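Local atomic coordinates of drebrin (Homo sapiens, PDB entry 5Y1Z), a protein that probably binds actin filaments through its domain of the actin-depolymerising factor (ADF/cofilin) family, and is known as a developmentally regulated brain protein. Residues Tyr67-Val72 against Pro80-Ile85; Val116-Ser121 against Gly129-Arg134; Val6-His11 against Val104-Glu109; Trp31-Tyr36 against Lys44-Gly49; Gln63-Gly68 against Asn86-Asp91. All blocks are in the same frame, centred on the assembly; numbering follows the deposited sequence.

Overall arrangement
Contacts 1, 4 and 5 are strand pairings within one mixed sheet. Contacts 1 and 5 are two ends of the same hairpin, strands 65-72 and 81-88, and overlap at Y67 and G68; contact 4 is the flanking hairpin, at the sheet's edge. Backbone hydrogen bonds dominate all three, with aromatic rings on both faces in contacts 4 and 5, and a ring pair on one in contact 1. Contacts 2 and 3 are smaller and rely on side chains: contact 2 sets the C-terminal helix on strand 116-120, partly through an exposed arginine, whereas contact 3 joins the N-terminal loop to helix 104-110 in a buried apolar patch bordered by a lysine. Contact 5 is also buried, 1 and 4 partly.

Contact 1 (Tyr67-Val72 against Pro80-Ile85); sequences YGFCSV and PKYVLI
F69 holds CG anti to its backbone N (chi1 -177°), while Y82 on the adjacent strand holds CG anti to its carbonyl carbon (chi1 -66°); on one face of the sheet the rings of these diagonally placed residues then meet. Their planes are only 8° apart but slid, with the F69 and Y82 centroids 5.3 Å from each other, and overlap is slight; F69 CZ reaches to 3.5 Å from Y82 CD1. Directly across from Y82 is S71, whose CB lies 3.4 Å from Y82 CE1, serine being small enough for the ring to settle beside it. Six backbone bonds link G68, C70 and V72 to I85, V83 and K81, the one from V83 N to C70 O (3.0 Å) being almost straight. On the other face the beta-branched V72 and V83, well suited to strands, meet at 4.3 Å between their CG2 atoms. An alanine in place of F69 would probably deprive Y82 of its aromatic neighbour and open a gap under helix 12-23. That helix covers the F69 face with Y19, V22 and I23; helix 52-56 packs on C70 and I85, and strands 31-36 and 116-120 flank the hairpin.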
# COMPACT_ATOMS: atom_id res chain seq x y z
N TYR A 67 -3.37 16.46 -6.62
CA TYR A 67 -2.45 15.89 -7.59
C TYR A 67 -2.80 16.42 -8.98
O TYR A 67 -3.92 16.21 -9.46
CB TYR A 67 -2.48 14.36 -7.55
CG TYR A 67 -2.15 13.82 -6.18
CD1 TYR A 67 -0.85 13.89 -5.69
CD2 TYR A 67 -3.14 13.30 -5.35
CE1 TYR A 67 -0.53 13.44 -4.43
CE2 TYR A 67 -2.83 12.84 -4.07
CZ TYR A 67 -1.52 12.92 -3.62
OH TYR A 67 -1.17 12.47 -2.35
N GLY A 68 -1.84 17.10 -9.61
CA GLY A 68 -2.07 17.68 -10.92
C GLY A 68 -1.38 16.93 -12.04
O GLY A 68 -0.17 16.73 -12.00
N PHE A 69 -2.13 16.45 -13.01
CA PHE A 69 -1.56 15.64 -14.08
C PHE A 69 -1.67 16.48 -15.34
O PHE A 69 -2.78 16.67 -15.87
CB PHE A 69 -2.27 14.30 -14.22
CG PHE A 69 -1.67 13.40 -15.27
CD1 PHE A 69 -0.58 12.61 -14.98
CD2 PHE A 69 -2.21 13.35 -16.55
CE1 PHE A 69 -0.04 11.76 -15.97
CE2 PHE A 69 -1.67 12.52 -17.53
CZ PHE A 69 -0.59 11.73 -17.24
N CYS A 70 -0.54 16.99 -15.80
CA CYS A 70 -0.51 17.90 -16.92
C CYS A 70 0.40 17.37 -18.02
O CYS A 70 1.54 16.96 -17.77
CB CYS A 70 -0.04 19.27 -16.44
SG CYS A 70 -0.06 20.52 -17.72
N SER A 71 -0.11 17.41 -19.25
CA SER A 71 0.64 17.07 -20.44
C SER A 71 1.34 18.31 -20.97
O SER A 71 0.74 19.38 -21.05
CB SER A 71 -0.29 16.52 -21.51
OG SER A 71 0.37 16.47 -22.76
N VAL A 72 2.61 18.16 -21.34
CA VAL A 72 3.43 19.29 -21.75
C VAL A 72 4.15 18.96 -23.06
O VAL A 72 4.87 17.96 -23.13
CB VAL A 72 4.46 19.66 -20.67
CG1 VAL A 72 5.45 20.62 -21.21
CG2 VAL A 72 3.77 20.25 -19.48
N PRO A 80 4.63 14.49 -26.24
CA PRO A 80 4.45 15.16 -24.94
C PRO A 80 5.00 14.37 -23.76
O PRO A 80 4.98 13.14 -23.74
CB PRO A 80 2.92 15.27 -24.82
CG PRO A 80 2.40 14.11 -25.64
CD PRO A 80 3.37 13.96 -26.79
N LYS A 81 5.48 15.10 -22.76
CA LYS A 81 5.88 14.51 -21.49
C LYS A 81 4.87 14.85 -20.39
O LYS A 81 4.07 15.78 -20.53
CB LYS A 81 7.29 14.97 -21.09
CG LYS A 81 8.20 15.21 -22.27
CD LYS A 81 9.66 15.01 -21.92
CE LYS A 81 10.11 13.57 -22.11
NZ LYS A 81 11.25 13.27 -21.20
N TYR A 82 4.90 14.09 -19.30
CA TYR A 82 3.83 14.17 -18.30
C TYR A 82 4.37 14.53 -16.93
O TYR A 82 5.32 13.91 -16.42
CB TYR A 82 3.04 12.88 -18.27
CG TYR A 82 2.31 12.69 -19.58
CD1 TYR A 82 1.14 13.39 -19.85
CD2 TYR A 82 2.81 11.85 -20.57
CE1 TYR A 82 0.48 13.22 -21.05
CE2 TYR A 82 2.15 11.68 -21.78
CZ TYR A 82 0.99 12.37 -22.02
OH TYR A 82 0.32 12.23 -23.22
N VAL A 83 3.78 15.58 -16.35
CA VAL A 83 4.16 16.11 -15.06
C VAL A 83 3.06 15.76 -14.07
O VAL A 83 1.87 15.94 -14.37
CB VAL A 83 4.36 17.63 -15.11
CG1 VAL A 83 4.77 18.16 -13.74
CG2 VAL A 83 5.38 17.98 -16.17
N LEU A 84 3.45 15.27 -12.90
CA LEU A 84 2.54 15.14 -11.78
C LEU A 84 2.96 16.15 -10.73
O LEU A 84 4.08 16.07 -10.20
CB LEU A 84 2.55 13.71 -11.23
CG LEU A 84 1.64 13.48 -10.02
CD1 LEU A 84 0.21 13.55 -10.51
CD2 LEU A 84 1.92 12.15 -9.38
N ILE A 85 2.08 17.07 -10.40
CA ILE A 85 2.32 18.05 -9.35
C ILE A 85 1.77 17.49 -8.06
O ILE A 85 0.56 17.22 -7.94
CB ILE A 85 1.66 19.39 -9.68
CG1 ILE A 85 2.37 20.00 -10.88
CG2 ILE A 85 1.79 20.31 -8.49
CD1 ILE A 85 1.56 20.98 -11.62

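Contact 2 (Val116-Ser121 against Gly129-Arg134); sequences VIVNAS and GAIGQR
V118 meets both I131 and R134 through one methyl, CG2, which stands anti to its own carbonyl carbon. I131 turns CG1 anti to its carbonyl carbon (chi1 -72°), which carries that atom to 4.1 Å from V118 CG2. Three residues further along the helix, and so on much the same side of it, R134 sends its chain out extended from CG to NE and crosses V118 obliquely; its NH2 comes to 3.5 Å from V118 CG2. V116 is the second support for the arginine. Its CG2 sits 4.2 Å from R134 CD, and the same methyl lies over one face of the guanidinium, 4.1 Å above the plane and offset toward the rim. Valines suit the strand and offer short, branched surfaces, while the longer isoleucine and arginine span the 10.2 Å between the axes of strand 116-120 and helix 129-134. I131 also packs on V83 of strand 81-88, which ties the C-terminal helix to two strands of the sheet. Across this contact the arginine works through CD, one guanidinium face and NH2 laid against methyls, so the adhesion is mainly van der Waals and weakly directional; with R134 exposed, its charge can probably still be hydrated.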
# COMPACT_ATOMS: atom_id res chain seq x y z
N VAL A 116 7.74 13.29 -14.68
CA VAL A 116 8.43 13.93 -13.56
C VAL A 116 7.41 14.29 -12.50
O VAL A 116 6.26 14.63 -12.81
CB VAL A 116 9.22 15.19 -14.00
CG1 VAL A 116 8.30 16.23 -14.55
CG2 VAL A 116 9.95 15.79 -12.81
N ILE A 117 7.82 14.19 -11.23
CA ILE A 117 6.98 14.58 -10.11
C ILE A 117 7.56 15.84 -9.51
O ILE A 117 8.75 15.89 -9.20
CB ILE A 117 6.87 13.48 -9.05
CG1 ILE A 117 6.23 12.24 -9.66
CG2 ILE A 117 6.02 13.98 -7.89
CD1 ILE A 117 5.84 11.23 -8.62
N VAL A 118 6.71 16.85 -9.35
CA VAL A 118 7.11 18.17 -8.85
C VAL A 118 6.34 18.47 -7.57
O VAL A 118 5.11 18.56 -7.59
CB VAL A 118 6.83 19.24 -9.92
CG1 VAL A 118 7.11 20.62 -9.40
CG2 VAL A 118 7.64 18.94 -11.16
N ASN A 119 7.06 18.65 -6.46
CA ASN A 119 6.40 18.99 -5.20
C ASN A 119 6.13 20.49 -5.12
O ASN A 119 7.00 21.31 -5.40
CB ASN A 119 7.26 18.57 -4.00
CG ASN A 119 7.57 17.09 -3.98
OD1 ASN A 119 6.71 16.25 -4.29
ND2 ASN A 119 8.80 16.74 -3.62
N ALA A 120 4.93 20.85 -4.67
CA ALA A 120 4.49 22.23 -4.75
C ALA A 120 3.62 22.58 -3.57
O ALA A 120 2.80 21.76 -3.13
CB ALA A 120 3.73 22.50 -6.05
N SER A 121 3.82 23.79 -3.03
CA SER A 121 2.97 24.33 -1.98
C SER A 121 2.52 25.77 -2.22
O SER A 121 1.76 26.30 -1.40
CB SER A 121 3.66 24.25 -0.62
OG SER A 121 3.94 22.89 -0.35
N GLY A 129 8.78 27.19 -17.17
CA GLY A 129 10.15 27.08 -17.64
C GLY A 129 10.95 26.04 -16.87
O GLY A 129 11.50 25.11 -17.46
N ALA A 130 10.99 26.16 -15.54
CA ALA A 130 11.80 25.25 -14.73
C ALA A 130 11.40 23.80 -14.97
O ALA A 130 12.26 22.93 -15.15
CB ALA A 130 11.67 25.62 -13.26
N ILE A 131 10.10 23.53 -14.98
CA ILE A 131 9.62 22.18 -15.29
C ILE A 131 10.08 21.76 -16.69
O ILE A 131 10.52 20.62 -16.89
CB ILE A 131 8.09 22.12 -15.13
CG1 ILE A 131 7.71 22.16 -13.65
CG2 ILE A 131 7.53 20.87 -15.80
CD1 ILE A 131 6.25 22.38 -13.38
N GLY A 132 9.99 22.66 -17.67
CA GLY A 132 10.41 22.31 -19.01
C GLY A 132 11.87 21.91 -19.08
O GLY A 132 12.22 20.87 -19.66
N GLN A 133 12.75 22.70 -18.45
CA GLN A 133 14.16 22.35 -18.42
C GLN A 133 14.38 21.01 -17.73
O GLN A 133 15.27 20.25 -18.11
CB GLN A 133 14.97 23.46 -17.73
N ARG A 134 13.57 20.71 -16.71
CA ARG A 134 13.70 19.42 -16.03
C ARG A 134 13.51 18.25 -16.99
O ARG A 134 14.17 17.21 -16.84
CB ARG A 134 12.69 19.32 -14.89
CG ARG A 134 13.32 19.31 -13.53
CD ARG A 134 12.25 19.29 -12.46
NE ARG A 134 12.72 18.63 -11.25
CZ ARG A 134 12.05 18.64 -10.10
NH1 ARG A 134 12.55 18.02 -9.04
NH2 ARG A 134 10.89 19.26 -10.03

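Contact 3 (Val6-His11 against Val104-Glu109); sequences VSFSGH and VAKVAE
V6 and F8 of the N-terminal loop lie against K106 and V107, neighbours on the first turn of helix 104-110. The buried part, made by V6, F8 and V107, is apolar. V6 CG2 meets V107 CG2 at 4.2 Å, the two side chains crossing at about a right angle, and F8 CZ comes to 4.0 Å from the same V107 methyl, again crosswise. The ring of F8 also reaches the helix backbone, with CZ 3.7 Å from K106 O. Phenylalanine suits this position because it is long enough to reach from a loop to the helix surface; its ring stacks on F110 as well and touches L43 of strand 43-49. Toward the partly exposed border, K106 runs past V6 in the opposite direction. Its CG starts anti to the backbone N (chi1 -156°), and the methylenes from CB to CE all pass V6 CG1, CE nearest at 3.8 Å. Its NZ then ends at V6 O in a weak hydrogen bond of 3.3 Å. Both K106 and F8 also pack on side chains of the other protein chain in the assembly. The valines and the phenylalanine thus supply the water-excluding adhesion, while a lysine is amphipathic enough to extend it and still carry its ammonium to the edge, where the weak bond probably adds little more than direction.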
# COMPACT_ATOMS: atom_id res chain seq x y z
N VAL A 6 -4.44 5.81 -0.13
CA VAL A 6 -5.16 6.33 -1.28
C VAL A 6 -5.97 5.23 -1.94
O VAL A 6 -5.52 4.09 -2.09
CB VAL A 6 -4.20 7.02 -2.26
CG1 VAL A 6 -3.34 6.02 -2.98
CG2 VAL A 6 -5.02 7.86 -3.27
N SER A 7 -7.21 5.54 -2.27
CA SER A 7 -8.10 4.63 -2.96
C SER A 7 -8.51 5.20 -4.31
O SER A 7 -8.75 6.40 -4.45
CB SER A 7 -9.34 4.37 -2.13
OG SER A 7 -10.43 4.05 -2.97
N PHE A 8 -8.60 4.33 -5.32
CA PHE A 8 -9.11 4.75 -6.61
C PHE A 8 -10.40 4.02 -6.98
O PHE A 8 -10.76 3.98 -8.16
CB PHE A 8 -8.07 4.54 -7.70
CG PHE A 8 -6.71 5.04 -7.35
CD1 PHE A 8 -6.37 6.36 -7.56
CD2 PHE A 8 -5.76 4.21 -6.81
CE1 PHE A 8 -5.09 6.81 -7.22
CE2 PHE A 8 -4.49 4.66 -6.47
CZ PHE A 8 -4.16 5.95 -6.67
N SER A 9 -11.12 3.46 -6.01
CA SER A 9 -12.26 2.61 -6.36
C SER A 9 -13.49 3.45 -6.66
O SER A 9 -13.98 3.47 -7.79
CB SER A 9 -12.58 1.64 -5.22
OG SER A 9 -11.46 0.84 -4.95
N GLY A 10 -13.97 4.19 -5.67
CA GLY A 10 -15.05 5.12 -5.93
C GLY A 10 -14.52 6.19 -6.85
O GLY A 10 -13.38 6.66 -6.70
N HIS A 11 -15.31 6.53 -7.86
CA HIS A 11 -14.96 7.50 -8.89
C HIS A 11 -13.92 6.99 -9.88
O HIS A 11 -13.30 7.80 -10.56
CB HIS A 11 -14.40 8.82 -8.33
CG HIS A 11 -15.27 9.47 -7.30
ND1 HIS A 11 -15.16 9.20 -5.96
CD2 HIS A 11 -16.23 10.42 -7.42
CE1 HIS A 11 -16.03 9.93 -5.29
NE2 HIS A 11 -16.69 10.69 -6.16
N VAL A 104 1.92 9.31 -2.91
CA VAL A 104 2.29 9.91 -4.18
C VAL A 104 2.68 8.84 -5.19
O VAL A 104 2.18 8.82 -6.32
CB VAL A 104 3.43 10.93 -3.97
CG1 VAL A 104 3.92 11.47 -5.30
CG2 VAL A 104 2.96 12.04 -3.05
N ALA A 105 3.54 7.90 -4.78
CA ALA A 105 4.01 6.87 -5.70
C ALA A 105 2.86 6.04 -6.25
O ALA A 105 2.85 5.66 -7.43
CB ALA A 105 5.01 5.96 -5.00
N LYS A 106 1.90 5.70 -5.39
CA LYS A 106 0.73 4.96 -5.82
C LYS A 106 -0.12 5.77 -6.81
O LYS A 106 -0.66 5.21 -7.78
CB LYS A 106 -0.04 4.55 -4.57
CG LYS A 106 -0.94 3.35 -4.68
CD LYS A 106 -1.16 2.83 -3.29
CE LYS A 106 -2.56 2.35 -3.06
NZ LYS A 106 -2.82 2.29 -1.58
N VAL A 107 -0.23 7.09 -6.62
CA VAL A 107 -0.93 7.93 -7.59
C VAL A 107 -0.19 7.94 -8.94
O VAL A 107 -0.81 7.82 -10.00
CB VAL A 107 -1.11 9.35 -7.04
CG1 VAL A 107 -1.53 10.30 -8.17
CG2 VAL A 107 -2.15 9.36 -5.93
N ALA A 108 1.14 8.09 -8.91
CA ALA A 108 1.90 8.06 -10.16
C ALA A 108 1.76 6.71 -10.85
O ALA A 108 1.76 6.63 -12.08
CB ALA A 108 3.37 8.36 -9.91
N GLU A 109 1.63 5.65 -10.06
CA GLU A 109 1.47 4.35 -10.67
C GLU A 109 0.09 4.21 -11.27
O GLU A 109 -0.08 3.52 -12.28
CB GLU A 109 1.70 3.27 -9.61
CG GLU A 109 1.83 1.89 -10.16
CD GLU A 109 3.02 1.76 -11.07
OE1 GLU A 109 3.95 2.58 -10.94
OE2 GLU A 109 3.04 0.82 -11.90

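Contact 4 (Trp31-Tyr36 against Lys44-Gly49); sequences WALYTY and KLAASG
The beta hairpin of strands 31-36 and 43-49 forms one edge of the central sheet, and its most extensive side-chain cover is that of W31 over A47, S48 and G49. W31 has CG between its backbone N and carbonyl carbon (chi1 65°), which starts the indole out over the neighbouring strand. One ring face covers the backbone there: G49 N lies 3.5 Å above the plane, over its centre, and G49 CA makes a CH-pi contact 4.0 Å from the centroid of the W31 five-membered ring. Glycine suits this position, since a CB here would probably press on the indole. A47 CB adds a methyl 3.8 Å from W31 CH2, and the indole NE1 bonds to E50 O. An alanine in place of W31 would probably leave G49 and A47 uncovered and E50 O without its indole partner. Backbone bonds join W31 with G49 and T35 with K44, but midway the register shifts by one residue. There L33 O accepts two N-H groups, from A46 at 2.7 Å and from A47 at 3.1 Å. Small alanines fit where two residues face one, and A46 CB rests 4.1 Å from L33 CG. On the other face, Y34 has K44 O at its ring edge, in plane, and its CE1 touches L45 CD1 at 4.0 Å; its hydroxyl bonds to L15 O of helix 12-23, which lies over this face. T35 and K44 run side by side. Two N-H groups on one carbonyl mark a classic beta bulge, here in an antiparallel hairpin at the margin of an ADF-homology sheet.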
# COMPACT_ATOMS: atom_id res chain seq x y z
N TRP A 31 -4.75 19.14 -18.92
CA TRP A 31 -4.49 18.92 -17.51
C TRP A 31 -5.73 18.40 -16.82
O TRP A 31 -6.86 18.67 -17.24
CB TRP A 31 -3.98 20.19 -16.80
CG TRP A 31 -4.97 21.32 -16.73
CD1 TRP A 31 -5.07 22.37 -17.58
CD2 TRP A 31 -5.99 21.51 -15.74
NE1 TRP A 31 -6.09 23.21 -17.20
CE2 TRP A 31 -6.68 22.71 -16.07
CE3 TRP A 31 -6.40 20.79 -14.61
CZ2 TRP A 31 -7.74 23.21 -15.31
CZ3 TRP A 31 -7.47 21.28 -13.86
CH2 TRP A 31 -8.12 22.48 -14.21
N ALA A 32 -5.49 17.62 -15.76
CA ALA A 32 -6.52 17.13 -14.86
C ALA A 32 -6.02 17.31 -13.43
O ALA A 32 -4.81 17.29 -13.17
CB ALA A 32 -6.90 15.67 -15.18
N LEU A 33 -6.94 17.57 -12.52
CA LEU A 33 -6.62 17.89 -11.13
C LEU A 33 -7.48 17.02 -10.23
O LEU A 33 -8.72 17.11 -10.26
CB LEU A 33 -6.88 19.38 -10.85
CG LEU A 33 -6.68 19.81 -9.41
CD1 LEU A 33 -5.21 19.64 -9.05
CD2 LEU A 33 -7.16 21.25 -9.24
N TYR A 34 -6.82 16.23 -9.38
CA TYR A 34 -7.47 15.32 -8.44
C TYR A 34 -7.18 15.70 -6.98
O TYR A 34 -6.21 16.40 -6.68
CB TYR A 34 -7.02 13.87 -8.66
CG TYR A 34 -7.04 13.41 -10.10
CD1 TYR A 34 -8.19 12.86 -10.65
CD2 TYR A 34 -5.91 13.51 -10.91
CE1 TYR A 34 -8.24 12.42 -11.95
CE2 TYR A 34 -5.95 13.07 -12.24
CZ TYR A 34 -7.13 12.53 -12.74
OH TYR A 34 -7.24 12.08 -14.03
N THR A 35 -8.04 15.24 -6.08
CA THR A 35 -7.91 15.56 -4.66
C THR A 35 -8.67 14.51 -3.86
O THR A 35 -9.39 13.68 -4.42
CB THR A 35 -8.41 16.97 -4.34
OG1 THR A 35 -8.08 17.31 -2.98
CG2 THR A 35 -9.93 17.07 -4.53
N TYR A 36 -8.53 14.57 -2.54
CA TYR A 36 -9.25 13.61 -1.71
C TYR A 36 -10.67 14.07 -1.41
O TYR A 36 -10.95 15.27 -1.29
CB TYR A 36 -8.50 13.35 -0.40
CG TYR A 36 -7.10 12.84 -0.59
CD1 TYR A 36 -6.03 13.70 -0.76
CD2 TYR A 36 -6.83 11.47 -0.61
CE1 TYR A 36 -4.75 13.23 -0.96
CE2 TYR A 36 -5.54 10.99 -0.80
CZ TYR A 36 -4.52 11.88 -0.98
OH TYR A 36 -3.25 11.38 -1.15
N LYS A 44 -10.73 11.80 -5.96
CA LYS A 44 -11.83 12.27 -6.80
C LYS A 44 -11.29 13.30 -7.78
O LYS A 44 -10.23 13.90 -7.59
CB LYS A 44 -12.99 12.81 -5.95
CG LYS A 44 -12.76 14.20 -5.34
CD LYS A 44 -13.98 14.68 -4.53
CE LYS A 44 -14.61 15.94 -5.07
NZ LYS A 44 -15.24 16.63 -3.91
N LEU A 45 -12.02 13.48 -8.87
CA LEU A 45 -11.64 14.47 -9.85
C LEU A 45 -12.12 15.83 -9.36
O LEU A 45 -13.27 15.97 -8.93
CB LEU A 45 -12.22 14.12 -11.22
CG LEU A 45 -12.26 15.27 -12.20
CD1 LEU A 45 -10.83 15.40 -12.68
CD2 LEU A 45 -13.16 14.95 -13.37
N ALA A 46 -11.22 16.80 -9.34
CA ALA A 46 -11.56 18.14 -8.89
C ALA A 46 -11.88 19.05 -10.05
O ALA A 46 -12.86 19.80 -10.01
CB ALA A 46 -10.41 18.75 -8.10
N ALA A 47 -11.05 18.98 -11.09
CA ALA A 47 -11.28 19.81 -12.26
C ALA A 47 -10.40 19.28 -13.38
O ALA A 47 -9.56 18.40 -13.18
CB ALA A 47 -10.99 21.28 -11.95
N SER A 48 -10.57 19.87 -14.56
CA SER A 48 -9.77 19.49 -15.72
C SER A 48 -9.97 20.57 -16.76
O SER A 48 -10.95 21.32 -16.73
CB SER A 48 -10.21 18.12 -16.25
OG SER A 48 -11.57 18.17 -16.66
N GLY A 49 -9.01 20.69 -17.67
CA GLY A 49 -9.15 21.72 -18.67
C GLY A 49 -7.94 21.83 -19.57
O GLY A 49 -7.06 20.95 -19.61

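Contact 5 (Gln63-Gly68 against Asn86-Asp91); sequences QKVMYG and NWVGED
M66 and W87 form an antiparallel hydrogen-bonded pair, M66 N to W87 O and W87 N to M66 O both at 2.9 Å, where strands 65-68 and 86-88 run at 156° to each other. A further bond, G89 N to K64 O at 3.1 Å, extends the ladder past the strand end. Glycine suits the G89 position, where a CB would probably come close to Q63 N and K64 O. On one face W87 and M66 lie side by side. W87 starts out with CG anti to its backbone N (chi1 174°); further out, its CD1 lies 4.2 Å from M66 CG. M66 SD makes an oblique Met-aromatic contact, 5.4 Å from the centroid of the W87 five-membered ring. K64 O lies at the edge of the indole, near its plane, while W87 NE1 bonds to E61 O and F60 stacks on the ring. This is the open end of the central hairpin, strands 65-72 and 81-88, of the ADF-homology fold, whose sheet has helices on both faces. On the side of helices 94-101 and 104-110, V65 CG2 and V88 CG1 meet at 4.2 Å, branched residues filling the face compactly. Beside them N86 aligns its amide with the Y67 ring, planes 9° apart, and N86 OD1 sits 3.4 Å from Y67 CE1. The other amide atom, N86 ND2, bonds to N119 OD1 on strand 116-120, which probably helps to set the amide's rotation.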
# COMPACT_ATOMS: atom_id res chain seq x y z
N GLN A 63 -5.93 24.53 1.40
CA GLN A 63 -6.37 23.68 2.48
C GLN A 63 -6.35 22.21 2.09
O GLN A 63 -6.82 21.37 2.86
CB GLN A 63 -7.76 24.10 2.93
CG GLN A 63 -7.84 25.56 3.47
CD GLN A 63 -7.99 26.65 2.36
OE1 GLN A 63 -7.15 26.76 1.45
NE2 GLN A 63 -9.06 27.47 2.46
N LYS A 64 -5.86 21.88 0.89
CA LYS A 64 -5.99 20.53 0.37
C LYS A 64 -4.67 19.99 -0.16
O LYS A 64 -3.80 20.73 -0.62
CB LYS A 64 -7.05 20.45 -0.74
CG LYS A 64 -8.47 20.75 -0.23
CD LYS A 64 -9.54 20.10 -1.10
CE LYS A 64 -10.24 18.95 -0.37
NZ LYS A 64 -9.41 17.66 -0.24
N VAL A 65 -4.53 18.67 -0.07
CA VAL A 65 -3.57 17.90 -0.84
C VAL A 65 -4.20 17.56 -2.18
O VAL A 65 -5.32 17.04 -2.23
CB VAL A 65 -3.17 16.63 -0.07
CG1 VAL A 65 -2.24 15.78 -0.89
CG2 VAL A 65 -2.52 17.01 1.26
N MET A 66 -3.52 17.88 -3.27
CA MET A 66 -4.06 17.64 -4.61
C MET A 66 -2.96 17.13 -5.53
O MET A 66 -1.76 17.33 -5.29
CB MET A 66 -4.72 18.92 -5.18
CG MET A 66 -5.70 19.60 -4.22
SD MET A 66 -6.67 20.99 -4.91
CE MET A 66 -5.66 21.45 -6.22
N TYR A 67 -3.37 16.46 -6.62
CA TYR A 67 -2.45 15.89 -7.59
C TYR A 67 -2.80 16.42 -8.98
O TYR A 67 -3.92 16.21 -9.46
CB TYR A 67 -2.48 14.36 -7.55
CG TYR A 67 -2.15 13.82 -6.18
CD1 TYR A 67 -0.85 13.89 -5.69
CD2 TYR A 67 -3.14 13.30 -5.35
CE1 TYR A 67 -0.53 13.44 -4.43
CE2 TYR A 67 -2.83 12.84 -4.07
CZ TYR A 67 -1.52 12.92 -3.62
OH TYR A 67 -1.17 12.47 -2.35
N GLY A 68 -1.84 17.10 -9.61
CA GLY A 68 -2.07 17.68 -10.92
C GLY A 68 -1.38 16.93 -12.04
O GLY A 68 -0.17 16.73 -12.00
N ASN A 86 2.66 17.26 -7.10
CA ASN A 86 2.32 16.83 -5.75
C ASN A 86 2.08 18.09 -4.94
O ASN A 86 3.00 18.67 -4.35
CB ASN A 86 3.46 15.99 -5.19
CG ASN A 86 3.24 15.62 -3.75
OD1 ASN A 86 2.11 15.34 -3.34
ND2 ASN A 86 4.32 15.59 -2.98
N TRP A 87 0.82 18.53 -4.91
CA TRP A 87 0.44 19.76 -4.23
C TRP A 87 0.04 19.52 -2.77
O TRP A 87 -0.88 18.74 -2.48
CB TRP A 87 -0.70 20.44 -4.96
CG TRP A 87 -1.23 21.65 -4.23
CD1 TRP A 87 -2.22 21.67 -3.30
CD2 TRP A 87 -0.77 23.00 -4.38
NE1 TRP A 87 -2.42 22.95 -2.86
CE2 TRP A 87 -1.55 23.79 -3.51
CE3 TRP A 87 0.20 23.63 -5.18
CZ2 TRP A 87 -1.39 25.18 -3.41
CZ3 TRP A 87 0.36 25.01 -5.07
CH2 TRP A 87 -0.42 25.77 -4.19
N VAL A 88 0.70 20.22 -1.87
CA VAL A 88 0.30 20.23 -0.48
C VAL A 88 0.10 21.67 -0.08
O VAL A 88 1.06 22.45 -0.05
CB VAL A 88 1.32 19.53 0.42
CG1 VAL A 88 0.80 19.47 1.84
CG2 VAL A 88 1.58 18.13 -0.09
N GLY A 89 -1.14 22.04 0.21
CA GLY A 89 -1.41 23.40 0.58
C GLY A 89 -0.72 23.76 1.88
O GLY A 89 -0.56 22.93 2.77
N GLU A 90 -0.27 25.01 1.96
CA GLU A 90 0.37 25.54 3.16
C GLU A 90 -0.48 25.38 4.41
O GLU A 90 0.04 25.47 5.52
CB GLU A 90 0.73 27.03 2.97
N ASP A 91 -1.79 25.18 4.26
CA ASP A 91 -2.66 25.05 5.42
C ASP A 91 -3.08 23.61 5.68
O ASP A 91 -3.90 23.37 6.57
CB ASP A 91 -3.91 25.93 5.24
CG ASP A 91 -3.58 27.41 5.24
OD1 ASP A 91 -2.87 27.83 6.18
OD2 ASP A 91 -4.05 28.16 4.34